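PDB 3ZZ1: beta-d-glucoside glucohydrolase from Hypocrea jecorina, which probably catalyses the hydrolysis of terminal, non-reducing beta-D-glucosyl residues with release of beta-D-glucose, a step in cellulose degradation. Local coordinates for residues D215-T218 with L219-L223; T401-S405 with Q406-V410. All coordinates share one frame; numbering follows the deposited sequence.

Overall arrangement
Contacts 1 and 2 lie on opposite sides of the chain's centre and do not touch: their centres are 59 Å apart and their nearest atoms about 46 Å apart. Contact 1 is the start of helix 216-226 in the family 3 N-terminal region, which is related to TIM barrels. Contact 2, later in the chain, ends helix 395-404 and leads into strand 409-413 in the C-terminal region. Both are local helix-end arrangements. In this family the active site generally forms between the barrel and the alpha/beta domain; contact 1 belongs to the first of these and contact 2 to the second. The N-acetylglucosamine is a glycan on Asn310 and no bound substrate.

Contact 1: D215-T218 with L219-L223; sequences DQYT and LQTVL
Leu219 N donates to Asp215 O at 3.0 Å, closing the first turn of the helix; Asp215 is its N-cap, with a weak capping bond from Tyr217 N to OD1. Gln216 O takes the normal bond from Gln220 N (2.8 Å) and the first i to i+5 bond from Thr221 N (3.3 Å). Gln220 NE2 bonds to Asp225 OD1, later in the same helix. Thr221 sets its CB 3.9 Å from Tyr217 CD1, approaching the ring obliquely. Val222 makes the fuller contact. Its N continues the wide pattern to Tyr217 O at 2.8 Å, while CG2 sits over one face of the Tyr217 ring in a CH-pi contact, 3.8 Å from the centroid and offset toward the CE2 rim. Tyr217 CG lies anti to the backbone N (chi1 180°), which brings the ring out beside the next turn; its OH bonds to Gln684 and His182. With an alanine here, Val222 CG2 would probably lose its aromatic cover, and Gln684 and His182 their hydroxyl partner. Leu223 N bonds likewise to Thr218 O at 2.9 Å. Such a wide turn is a pi-type turn, here opening the helix that connects parallel neighbouring strands 199-202 and 232-235 in a beta-alpha-beta crossover.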
loop_
_atom_site.group_PDB
_atom_site.type_symbol
_atom_site.label_atom_id
_atom_site.label_comp_id
_atom_site.label_asym_id
_atom_site.label_seq_id
_atom_site.Cartn_x
_atom_site.Cartn_y
_atom_site.Cartn_z
ATOM N N ASP A 215 -17.022 -13.368 10.435
ATOM C CA ASP A 215 -17.877 -12.226 10.715
ATOM C C ASP A 215 -18.906 -12.052 9.605
ATOM O O ASP A 215 -18.588 -11.538 8.532
ATOM C CB ASP A 215 -17.003 -10.980 10.867
ATOM C CG ASP A 215 -17.754 -9.780 11.417
ATOM O OD1 ASP A 215 -19.000 -9.766 11.439
ATOM O OD2 ASP A 215 -17.071 -8.821 11.825
ATOM N N GLN A 216 -20.140 -12.477 9.881
ATOM C CA GLN A 216 -21.221 -12.403 8.903
ATOM C C GLN A 216 -21.476 -10.970 8.429
ATOM O O GLN A 216 -21.659 -10.733 7.230
ATOM C CB GLN A 216 -22.502 -13.035 9.458
ATOM C CG GLN A 216 -23.582 -13.277 8.411
ATOM C CD GLN A 216 -24.802 -13.971 8.979
ATOM O OE1 GLN A 216 -25.909 -13.428 8.954
ATOM N NE2 GLN A 216 -24.607 -15.176 9.503
ATOM N N TYR A 217 -21.480 -10.014 9.358
ATOM C CA TYR A 217 -21.715 -8.612 8.982
ATOM C C TYR A 217 -20.697 -8.085 7.952
ATOM O O TYR A 217 -21.085 -7.634 6.872
ATOM C CB TYR A 217 -21.811 -7.681 10.203
ATOM C CG TYR A 217 -22.048 -6.234 9.810
ATOM C CD1 TYR A 217 -23.276 -5.826 9.284
ATOM C CD2 TYR A 217 -21.039 -5.280 9.938
ATOM C CE1 TYR A 217 -23.496 -4.508 8.898
ATOM C CE2 TYR A 217 -21.252 -3.956 9.567
ATOM C CZ TYR A 217 -22.484 -3.576 9.045
ATOM O OH TYR A 217 -22.700 -2.265 8.663
ATOM N N THR A 218 -19.407 -8.164 8.269
ATOM C CA THR A 218 -18.379 -7.604 7.379
ATOM C C THR A 218 -18.205 -8.405 6.085
ATOM O O THR A 218 -18.076 -7.822 5.004
ATOM C CB THR A 218 -17.009 -7.425 8.088
ATOM O OG1 THR A 218 -16.584 -8.670 8.644
ATOM C CG2 THR A 218 -17.104 -6.386 9.197
ATOM N N LEU A 219 -18.217 -9.733 6.195
ATOM C CA LEU A 219 -18.046 -10.610 5.029
ATOM C C LEU A 219 -19.272 -10.649 4.117
ATOM O O LEU A 219 -19.156 -10.454 2.909
ATOM C CB LEU A 219 -17.676 -12.039 5.450
ATOM C CG LEU A 219 -16.343 -12.299 6.167
ATOM C CD1 LEU A 219 -16.230 -13.780 6.509
ATOM C CD2 LEU A 219 -15.135 -11.849 5.342
ATOM N N GLN A 220 -20.439 -10.915 4.691
ATOM C CA GLN A 220 -21.641 -11.091 3.881
ATOM C C GLN A 220 -22.339 -9.770 3.600
ATOM O O GLN A 220 -22.531 -9.408 2.441
ATOM C CB GLN A 220 -22.609 -12.094 4.525
ATOM C CG GLN A 220 -23.805 -12.465 3.647
ATOM C CD GLN A 220 -23.392 -13.150 2.352
ATOM O OE1 GLN A 220 -22.690 -14.161 2.359
ATOM N NE2 GLN A 220 -23.825 -12.592 1.230
ATOM N N THR A 221 -22.714 -9.051 4.655
ATOM C CA THR A 221 -23.502 -7.835 4.493
ATOM C C THR A 221 -22.688 -6.714 3.850
ATOM O O THR A 221 -23.101 -6.168 2.831
ATOM C CB THR A 221 -24.143 -7.382 5.824
ATOM O OG1 THR A 221 -24.980 -8.430 6.321
ATOM C CG2 THR A 221 -24.992 -6.132 5.626
ATOM N N VAL A 222 -21.530 -6.390 4.420
ATOM C CA VAL A 222 -20.722 -5.289 3.890
ATOM C C VAL A 222 -20.037 -5.627 2.560
ATOM O O VAL A 222 -20.356 -5.032 1.535
ATOM C CB VAL A 222 -19.688 -4.762 4.916
ATOM C CG1 VAL A 222 -18.935 -3.562 4.348
ATOM C CG2 VAL A 222 -20.375 -4.378 6.218
ATOM N N LEU A 223 -19.103 -6.574 2.579
ATOM C CA LEU A 223 -18.306 -6.877 1.389
ATOM C C LEU A 223 -19.155 -7.403 0.238
ATOM O O LEU A 223 -19.074 -6.904 -0.879
ATOM C CB LEU A 223 -17.163 -7.855 1.715
ATOM C CG LEU A 223 -16.215 -8.322 0.596
ATOM C CD1 LEU A 223 -15.542 -7.162 -0.129
ATOM C CD2 LEU A 223 -15.159 -9.267 1.160
#

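Contact 2: T401-S405 with Q406-V410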
loop_
_atom_site.group_PDB
_atom_site.type_symbol
_atom_site.label_atom_id
_atom_site.label_comp_id
_atom_site.label_asym_id
_atom_site.label_seq_id
_atom_site.Cartn_x
_atom_site.Cartn_y
_atom_site.Cartn_z
ATOM N N THR A 401 30.450 5.683 -8.261
ATOM C CA THR A 401 30.551 5.697 -9.728
ATOM C C THR A 401 30.275 7.084 -10.320
ATOM O O THR A 401 31.023 7.547 -11.187
ATOM C CB THR A 401 29.616 4.654 -10.374
ATOM O OG1 THR A 401 30.031 3.343 -9.980
ATOM C CG2 THR A 401 29.643 4.743 -11.905
ATOM N N ARG A 402 29.215 7.742 -9.854
ATOM C CA ARG A 402 28.828 9.046 -10.402
ATOM C C ARG A 402 29.830 10.135 -10.032
ATOM O O ARG A 402 30.171 10.979 -10.859
ATOM C CB ARG A 402 27.407 9.436 -9.967
ATOM C CG ARG A 402 26.907 10.789 -10.504
ATOM C CD ARG A 402 26.829 10.825 -12.035
ATOM N NE ARG A 402 26.347 12.110 -12.551
ATOM C CZ ARG A 402 25.089 12.351 -12.921
ATOM N NH1 ARG A 402 24.165 11.400 -12.833
ATOM N NH2 ARG A 402 24.752 13.547 -13.383
ATOM N N ALA A 403 30.299 10.104 -8.790
ATOM C CA ALA A 403 31.244 11.098 -8.297
ATOM C C ALA A 403 32.639 10.936 -8.912
ATOM O O ALA A 403 33.274 11.928 -9.271
ATOM C CB ALA A 403 31.312 11.061 -6.778
ATOM N N SER A 404 33.103 9.691 -9.038
ATOM C CA SER A 404 34.401 9.397 -9.658
ATOM C C SER A 404 34.450 9.837 -11.119
ATOM O O SER A 404 35.511 10.224 -11.622
ATOM C CB SER A 404 34.732 7.902 -9.565
ATOM O OG SER A 404 34.785 7.460 -8.219
ATOM N N SER A 405 33.298 9.784 -11.790
ATOM C CA SER A 405 33.187 10.167 -13.198
ATOM C C SER A 405 33.360 11.672 -13.428
ATOM O O SER A 405 33.546 12.102 -14.564
ATOM C CB SER A 405 31.849 9.698 -13.781
ATOM O OG SER A 405 30.802 10.585 -13.429
ATOM N N GLN A 406 33.286 12.463 -12.358
ATOM C CA GLN A 406 33.472 13.917 -12.454
ATOM C C GLN A 406 34.700 14.421 -11.683
ATOM O O GLN A 406 34.912 15.635 -11.555
ATOM C CB GLN A 406 32.203 14.662 -12.019
ATOM C CG GLN A 406 31.807 14.447 -10.561
ATOM C CD GLN A 406 30.554 15.212 -10.151
ATOM O OE1 GLN A 406 29.776 15.667 -10.995
ATOM N NE2 GLN A 406 30.351 15.346 -8.840
ATOM N N GLY A 407 35.507 13.487 -11.181
ATOM C CA GLY A 407 36.724 13.826 -10.445
ATOM C C GLY A 407 36.542 14.015 -8.949
ATOM O O GLY A 407 37.483 14.405 -8.255
ATOM N N THR A 408 35.340 13.734 -8.448
ATOM C CA THR A 408 35.046 13.861 -7.019
ATOM C C THR A 408 35.599 12.669 -6.230
ATOM O O THR A 408 35.319 11.514 -6.547
ATOM C CB THR A 408 33.524 14.027 -6.752
ATOM O OG1 THR A 408 33.021 15.154 -7.480
ATOM C CG2 THR A 408 33.242 14.238 -5.265
ATOM N N GLN A 409 36.392 12.977 -5.207
ATOM C CA GLN A 409 36.946 11.987 -4.287
ATOM C C GLN A 409 35.884 11.558 -3.261
ATOM O O GLN A 409 35.214 12.402 -2.663
ATOM C CB GLN A 409 38.172 12.589 -3.596
ATOM C CG GLN A 409 38.638 11.882 -2.331
ATOM C CD GLN A 409 39.637 12.714 -1.544
ATOM O OE1 GLN A 409 40.807 12.815 -1.921
ATOM N NE2 GLN A 409 39.177 13.316 -0.446
ATOM N N VAL A 410 35.727 10.249 -3.071
ATOM C CA VAL A 410 34.724 9.718 -2.143
ATOM C C VAL A 410 35.391 9.021 -0.967
ATOM O O VAL A 410 36.231 8.142 -1.158
ATOM C CB VAL A 410 33.739 8.736 -2.835
ATOM C CG1 VAL A 410 32.628 8.306 -1.877
ATOM C CG2 VAL A 410 33.135 9.367 -4.076
#
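A Schellman motif ends helix 395-404 here and turns the chain toward strand 409-413, an edge strand of the mixed sheet in the C-terminal alpha/beta region. Its 6→1 bond runs from Thr408 N to Ala403 O at 2.9 Å; the inner bond, Gly407 N to Ser404 O, is weak at 3.3 Å and closes a type I turn from Ser404 to Gly407. Gly407 is the C-prime residue with phi 89°, where a side chain would jam against the preceding carbonyl oxygen, and glycine meets that demand. Ala403 O carries a second bond, from Gln406 N at 3.1 Å. The two donors come from opposite faces of the carbonyl plane, both well out of it, and so grip the oxygen from two sides. Gln406 CG, placed between its backbone N and carbonyl carbon (chi1 63°), packs against the same oxygen. On the helix side, Ser405 OG folds back to donate to Arg402 O at 2.7 Å, tying down another carbonyl of the last turn, while the Arg402 guanidinium forms a salt bridge through NH1 with Asp521. Thr408 OG1 bonds to Pro346 O, which fixes the chain beside strand 348-352. The small methyl of Ala403 completes the join: its CB lies 3.7 Å from Thr408 CB and equally 3.7 Å from Val410 CG2.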